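Local coordinates for hypothetical conserved protein (PDB 2YXY), which is of unknown function, a small DUF1811-family protein that joins a helical hairpin to a four-stranded antiparallel sheet, at residues T15-E18 and L19-I23; K29-K32 and A33-G37. One frame throughout, in Å; residues are numbered along the deposited sequence.

Contact 1 (T15-E18 and L19-I23); sequences TKEE and LQQEI
One water joins the ammonium group of K16 and the side-chain amide of Q20 a helical turn apart: it accepts from K16 NZ at 3.1 Å and from Q20 NE2 at 2.6 Å. Two nitrogen donors could not bond each other, and the shared oxygen settles that. K16 and Q20 run side by side, pointing the same way. The lysine chain is nearly extended until its last torsion (chi4 -53°), which swings NZ back toward the glutamine amide. Both side chains also touch M56.

One residue round the helix, E17 and Q21 meet differently. The carboxylate of E17 lies across the Q21 side chain, its plane 58° from that of the amide, and OE1 reaches Q21 CG at 3.2 Å. E17 OE2 and Q21 NE2 are 3.3 Å apart, but the angle is too poor for a hydrogen bond, so this is contact without a directed grip.

The start of the helix is held more firmly. T15 sits at the N-cap, and its OG1 accepts from E18 N at 3.1 Å; in return E18 OE2 accepts a hydrogen bond from T15 N at 3.0 Å, on its anti side and 28° out of the carboxylate plane. That reciprocal pair is a capping box. The other oxygen, E18 OE1, has a salt bridge to K9. Main-chain bonds such as L19 N to T15 O (2.9 Å) carry the helix onward, while L19 packs its side chain on M14, Y55 and A52.

Both oxygens of E18 are thus engaged, one by a backbone N-H and one by a lysine, which would probably favour the ionised carboxylate, and its negative charge at the helix N-terminus should suit the helix dipole.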
ATOM      1  N   THR A  15       6.141   1.993 -16.033  1.00 22.33           N
ATOM      2  CA  THR A  15       7.539   2.248 -15.732  1.00 22.63           C
ATOM      3  C   THR A  15       7.480   3.082 -14.449  1.00 23.86           C
ATOM      4  O   THR A  15       6.405   3.525 -14.019  1.00 22.49           O
ATOM      5  CB  THR A  15       8.206   3.142 -16.785  1.00 21.96           C
ATOM      6  OG1 THR A  15       7.523   4.399 -16.799  1.00 21.55           O
ATOM      7  CG2 THR A  15       8.138   2.522 -18.193  1.00 23.54           C
ATOM      8  N   LYS A  16       8.640   3.368 -13.884  1.00 20.00           N
ATOM      9  CA  LYS A  16       8.691   4.140 -12.656  1.00 22.38           C
ATOM     10  C   LYS A  16       8.156   5.545 -12.923  1.00 24.71           C
ATOM     11  O   LYS A  16       7.380   6.102 -12.135  1.00 19.97           O
ATOM     12  CB  LYS A  16      10.135   4.192 -12.126  1.00 19.17           C
ATOM     13  CG  LYS A  16      10.216   4.548 -10.618  1.00 28.55           C
ATOM     14  CD  LYS A  16      11.605   4.940 -10.206  1.00 32.13           C
ATOM     15  CE  LYS A  16      11.821   4.763  -8.724  1.00 39.64           C
ATOM     16  NZ  LYS A  16      10.816   5.443  -7.877  1.00 33.60           N
ATOM     17  N   GLU A  17       8.561   6.122 -14.045  1.00 24.20           N
ATOM     18  CA  GLU A  17       8.091   7.459 -14.399  1.00 31.61           C
ATOM     19  C   GLU A  17       6.558   7.515 -14.495  1.00 28.63           C
ATOM     20  O   GLU A  17       5.941   8.481 -14.052  1.00 30.65           O
ATOM     21  CB  GLU A  17       8.710   7.888 -15.724  1.00 39.39           C
ATOM     22  CG  GLU A  17       9.352   9.257 -15.678  1.00 52.61           C
ATOM     23  CD  GLU A  17       8.343  10.378 -15.677  1.00 65.49           C
ATOM     24  OE1 GLU A  17       7.585  10.516 -14.690  1.00 73.19           O
ATOM     25  OE2 GLU A  17       8.304  11.128 -16.676  1.00 76.51           O
ATOM     26  N   GLU A  18       5.949   6.471 -15.053  1.00 25.10           N
ATOM     27  CA  GLU A  18       4.501   6.419 -15.193  1.00 24.57           C
ATOM     28  C   GLU A  18       3.824   6.227 -13.841  1.00 24.36           C
ATOM     29  O   GLU A  18       2.785   6.819 -13.575  1.00 25.33           O
ATOM     30  CB  GLU A  18       4.113   5.306 -16.177  1.00 21.69           C
ATOM     31  CG  GLU A  18       4.475   5.679 -17.635  1.00 25.57           C
ATOM     32  CD  GLU A  18       4.363   4.500 -18.588  1.00 28.44           C
ATOM     33  OE1 GLU A  18       4.226   4.757 -19.798  1.00 31.66           O
ATOM     34  OE2 GLU A  18       4.441   3.322 -18.145  1.00 20.13           O
ATOM     35  N   LEU A  19       4.419   5.406 -12.984  1.00 19.96           N
ATOM     36  CA  LEU A  19       3.858   5.200 -11.665  1.00 23.42           C
ATOM     37  C   LEU A  19       3.892   6.518 -10.901  1.00 24.39           C
ATOM     38  O   LEU A  19       2.901   6.876 -10.275  1.00 24.48           O
ATOM     39  CB  LEU A  19       4.634   4.119 -10.905  1.00 17.56           C
ATOM     40  CG  LEU A  19       4.309   2.717 -11.443  1.00 20.90           C
ATOM     41  CD1 LEU A  19       5.387   1.701 -10.981  1.00 19.70           C
ATOM     42  CD2 LEU A  19       2.895   2.302 -10.953  1.00 19.43           C
ATOM     43  N   GLN A  20       5.007   7.253 -10.989  1.00 24.27           N
ATOM     44  CA  GLN A  20       5.136   8.537 -10.272  1.00 28.46           C
ATOM     45  C   GLN A  20       4.108   9.571 -10.721  1.00 29.27           C
ATOM     46  O   GLN A  20       3.567  10.322  -9.892  1.00 28.64           O
ATOM     47  CB  GLN A  20       6.538   9.131 -10.446  1.00 27.49           C
ATOM     48  CG  GLN A  20       7.626   8.389  -9.684  1.00 36.51           C
ATOM     49  CD  GLN A  20       7.658   8.743  -8.204  1.00 55.98           C
ATOM     50  OE1 GLN A  20       6.631   8.714  -7.511  1.00 60.28           O
ATOM     51  NE2 GLN A  20       8.846   9.071  -7.707  1.00 52.69           N
ATOM     52  N   GLN A  21       3.876   9.628 -12.035  1.00 22.64           N
ATOM     53  CA  GLN A  21       2.894  10.538 -12.612  1.00 29.88           C
ATOM     54  C   GLN A  21       1.485  10.121 -12.154  1.00 27.96           C
ATOM     55  O   GLN A  21       0.646  10.967 -11.864  1.00 24.26           O
ATOM     56  CB  GLN A  21       2.990  10.521 -14.155  1.00 26.13           C
ATOM     57  CG  GLN A  21       4.380  10.973 -14.622  1.00 43.88           C
ATOM     58  CD  GLN A  21       4.620  10.859 -16.114  1.00 49.50           C
ATOM     59  OE1 GLN A  21       4.424   9.799 -16.717  1.00 57.12           O
ATOM     60  NE2 GLN A  21       5.078  11.952 -16.717  1.00 55.00           N
ATOM     61  N   GLU A  22       1.214   8.817 -12.130  1.00 22.28           N
ATOM     62  CA  GLU A  22      -0.087   8.364 -11.673  1.00 26.45           C
ATOM     63  C   GLU A  22      -0.238   8.803 -10.190  1.00 24.80           C
ATOM     64  O   GLU A  22      -1.251   9.363  -9.790  1.00 21.35           O
ATOM     65  CB  GLU A  22      -0.185   6.848 -11.799  1.00 24.07           C
ATOM     66  CG  GLU A  22      -1.417   6.249 -11.118  1.00 25.70           C
ATOM     67  CD  GLU A  22      -2.689   6.423 -11.934  1.00 29.43           C
ATOM     68  OE1 GLU A  22      -3.736   5.842 -11.539  1.00 31.39           O
ATOM     69  OE2 GLU A  22      -2.636   7.136 -12.961  1.00 32.35           O
ATOM     70  N   ILE A  23       0.801   8.595  -9.394  1.00 19.06           N
ATOM     71  CA  ILE A  23       0.722   8.965  -7.986  1.00 23.66           C
ATOM     72  C   ILE A  23       0.480  10.460  -7.794  1.00 27.17           C
ATOM     73  O   ILE A  23      -0.292  10.853  -6.910  1.00 21.77           O
ATOM     74  CB  ILE A  23       1.989   8.522  -7.235  1.00 26.91           C
ATOM     75  CG1 ILE A  23       1.963   6.994  -7.091  1.00 24.39           C
ATOM     76  CG2 ILE A  23       2.079   9.225  -5.862  1.00 21.50           C
ATOM     77  CD1 ILE A  23       3.330   6.360  -6.829  1.00 20.17           C
TER
HETATM   78  O   HOH W   1      10.856   8.254  -9.129  1.00 50.41           O

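Contact 2 (K29-K32 and A33-G37)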
ATOM      1  N   LYS A  29      -6.135  14.505  -6.571  1.00 23.97           N
ATOM      2  CA  LYS A  29      -7.541  14.188  -6.375  1.00 23.70           C
ATOM      3  C   LYS A  29      -7.785  13.861  -4.887  1.00 22.24           C
ATOM      4  O   LYS A  29      -8.803  14.245  -4.315  1.00 25.12           O
ATOM      5  CB  LYS A  29      -7.944  12.975  -7.218  1.00 29.05           C
ATOM      6  CG  LYS A  29      -8.015  13.231  -8.716  1.00 25.87           C
ATOM      7  CD  LYS A  29      -8.305  11.912  -9.415  1.00 32.37           C
ATOM      8  CE  LYS A  29      -8.570  12.114 -10.907  1.00 41.81           C
ATOM      9  NZ  LYS A  29      -8.932  10.788 -11.513  1.00 50.82           N
ATOM     10  N   ALA A  30      -6.868  13.126  -4.268  1.00 16.59           N
ATOM     11  CA  ALA A  30      -7.024  12.798  -2.850  1.00 22.75           C
ATOM     12  C   ALA A  30      -7.109  14.101  -2.042  1.00 24.38           C
ATOM     13  O   ALA A  30      -7.918  14.217  -1.120  1.00 19.45           O
ATOM     14  CB  ALA A  30      -5.823  11.932  -2.346  1.00 16.51           C
ATOM     15  N   ARG A  31      -6.275  15.074  -2.411  1.00 21.08           N
ATOM     16  CA  ARG A  31      -6.225  16.372  -1.737  1.00 20.06           C
ATOM     17  C   ARG A  31      -7.557  17.129  -1.832  1.00 26.24           C
ATOM     18  O   ARG A  31      -8.047  17.694  -0.831  1.00 18.38           O
ATOM     19  CB  ARG A  31      -5.089  17.210  -2.339  1.00 28.69           C
ATOM     20  CG  ARG A  31      -4.753  18.484  -1.570  1.00 40.85           C
ATOM     21  CD  ARG A  31      -3.739  19.349  -2.321  1.00 44.15           C
ATOM     22  NE  ARG A  31      -4.268  19.923  -3.566  1.00 57.69           N
ATOM     23  CZ  ARG A  31      -5.273  20.795  -3.631  1.00 58.92           C
ATOM     24  NH1 ARG A  31      -5.679  21.268  -4.809  1.00 54.22           N
ATOM     25  NH2 ARG A  31      -5.880  21.192  -2.518  1.00 58.95           N
ATOM     26  N   LYS A  32      -8.144  17.158  -3.028  1.00 19.17           N
ATOM     27  CA  LYS A  32      -9.429  17.821  -3.197  1.00 22.87           C
ATOM     28  C   LYS A  32     -10.542  17.056  -2.476  1.00 22.48           C
ATOM     29  O   LYS A  32     -11.451  17.660  -1.903  1.00 20.87           O
ATOM     30  CB  LYS A  32      -9.787  17.940  -4.683  1.00 32.11           C
ATOM     31  CG  LYS A  32      -8.802  18.777  -5.464  1.00 44.96           C
ATOM     32  CD  LYS A  32      -9.128  18.796  -6.942  1.00 54.94           C
ATOM     33  CE  LYS A  32      -8.151  19.692  -7.689  1.00 60.28           C
ATOM     34  NZ  LYS A  32      -8.447  19.701  -9.153  1.00 69.18           N
ATOM     35  N   ALA A  33     -10.484  15.725  -2.515  1.00 22.57           N
ATOM     36  CA  ALA A  33     -11.504  14.933  -1.843  1.00 23.42           C
ATOM     37  C   ALA A  33     -11.477  15.252  -0.344  1.00 23.63           C
ATOM     38  O   ALA A  33     -12.524  15.364   0.309  1.00 22.53           O
ATOM     39  CB  ALA A  33     -11.259  13.432  -2.088  1.00 18.88           C
ATOM     40  N   GLU A  34     -10.271  15.421   0.184  1.00 20.42           N
ATOM     41  CA  GLU A  34     -10.094  15.732   1.596  1.00 24.17           C
ATOM     42  C   GLU A  34     -10.631  17.115   1.956  1.00 25.98           C
ATOM     43  O   GLU A  34     -11.240  17.275   3.004  1.00 20.55           O
ATOM     44  CB  GLU A  34      -8.623  15.642   1.980  1.00 21.88           C
ATOM     45  CG  GLU A  34      -8.315  15.988   3.428  1.00 29.95           C
ATOM     46  CD  GLU A  34      -6.830  15.778   3.728  1.00 32.62           C
ATOM     47  OE1 GLU A  34      -5.993  16.488   3.141  1.00 46.62           O
ATOM     48  OE2 GLU A  34      -6.498  14.900   4.525  1.00 35.66           O
ATOM     49  N   GLN A  35     -10.400  18.109   1.100  1.00 26.30           N
ATOM     50  CA  GLN A  35     -10.903  19.461   1.349  1.00 25.59           C
ATOM     51  C   GLN A  35     -12.414  19.473   1.307  1.00 24.44           C
ATOM     52  O   GLN A  35     -13.036  20.296   1.958  1.00 25.06           O
ATOM     53  CB  GLN A  35     -10.460  20.447   0.273  1.00 24.59           C
ATOM     54  CG  GLN A  35      -8.992  20.638   0.104  1.00 25.25           C
ATOM     55  CD  GLN A  35      -8.721  21.741  -0.885  1.00 27.69           C
ATOM     56  OE1 GLN A  35      -9.243  21.722  -2.007  1.00 23.41           O
ATOM     57  NE2 GLN A  35      -7.918  22.728  -0.477  1.00 27.68           N
ATOM     58  N   MET A  36     -13.003  18.578   0.513  1.00 21.46           N
ATOM     59  CA  MET A  36     -14.456  18.542   0.370  1.00 20.62           C
ATOM     60  C   MET A  36     -15.129  17.622   1.368  1.00 21.55           C
ATOM     61  O   MET A  36     -16.364  17.571   1.445  1.00 20.99           O
ATOM     62  CB  MET A  36     -14.852  18.100  -1.045  1.00 20.50           C
ATOM     63  CG  MET A  36     -14.475  19.083  -2.139  1.00 27.15           C
ATOM     64  SD  MET A  36     -14.890  18.370  -3.760  1.00 32.50           S
ATOM     65  CE  MET A  36     -13.671  17.012  -3.847  1.00 45.03           C
ATOM     66  N   GLY A  37     -14.328  16.890   2.129  1.00 22.29           N
ATOM     67  CA  GLY A  37     -14.892  15.976   3.102  1.00 21.59           C
ATOM     68  C   GLY A  37     -15.497  14.719   2.488  1.00 27.88           C
ATOM     69  O   GLY A  37     -16.424  14.103   3.045  1.00 26.86           O
TER
HETATM   70  O   HOH W   2      -6.517  18.488   1.212  1.00 24.62           O
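M36 folds back over the last carbonyl of K29-K32: M36 CE lies 3.0 Å from K32 O, a tight approach, and 4.1 Å from K32 CB. The bend at the end of the methionine chain (chi3 -68°) turns the methyl group inward over the carbonyl. The same K32 O accepts from M36 N at 3.0 Å, though the N-H points at it less directly than A33 N-H does at K29 O. This is a local close contact on the exposed side of the helix. The closely packed part is the buried pair of alanines: A33 fits with its CB 3.4 Å from K29 O, and the small A30 packs against Y45 and E46 of helix 39-54. E34 also touches that helix, at Y42.

R31 and Q35, like M36, belong to the exposed side, and their fit is looser. They lie alongside each other and point the same way, with the amide turned almost perpendicular to the guanidinium, 84° between the planes, and placed at its edge. R31 has its firm partner elsewhere, in a salt bridge from NH1 to E28. Nearby, a water donates to R31 O and to E34 OE1, at 2.8 Å from the latter, tying the carboxylate to the backbone of R31; E34 gets there by an extended chain.

At G37 the chain leaves helical angles with a positive phi of 74°. With two bonds back into the last turn, among them a weak one from G37 N to E34 O, this is the Schellman motif with which many alpha-helices end at a glycine.

Overall arrangement
Contact 1 opens helix 16-36 and contact 2 closes it, so together they describe the two ends of the first arm of a helical hairpin. Their centres are 21 Å apart and their nearest atoms about 7 Å apart, without touching. Each end rests partly on helix 39-54, but at different places along it: contact 1 meets its late part, around A52, and contact 2 its early part, around Y42, as expected for helices running back against one another. The centre of contact 1 is 15 Å from the centre of the chain and that of contact 2 lies farther out, at 19 Å; both fall within the predicted coiled-coil region. No ligand or active site is known here to which either could be related.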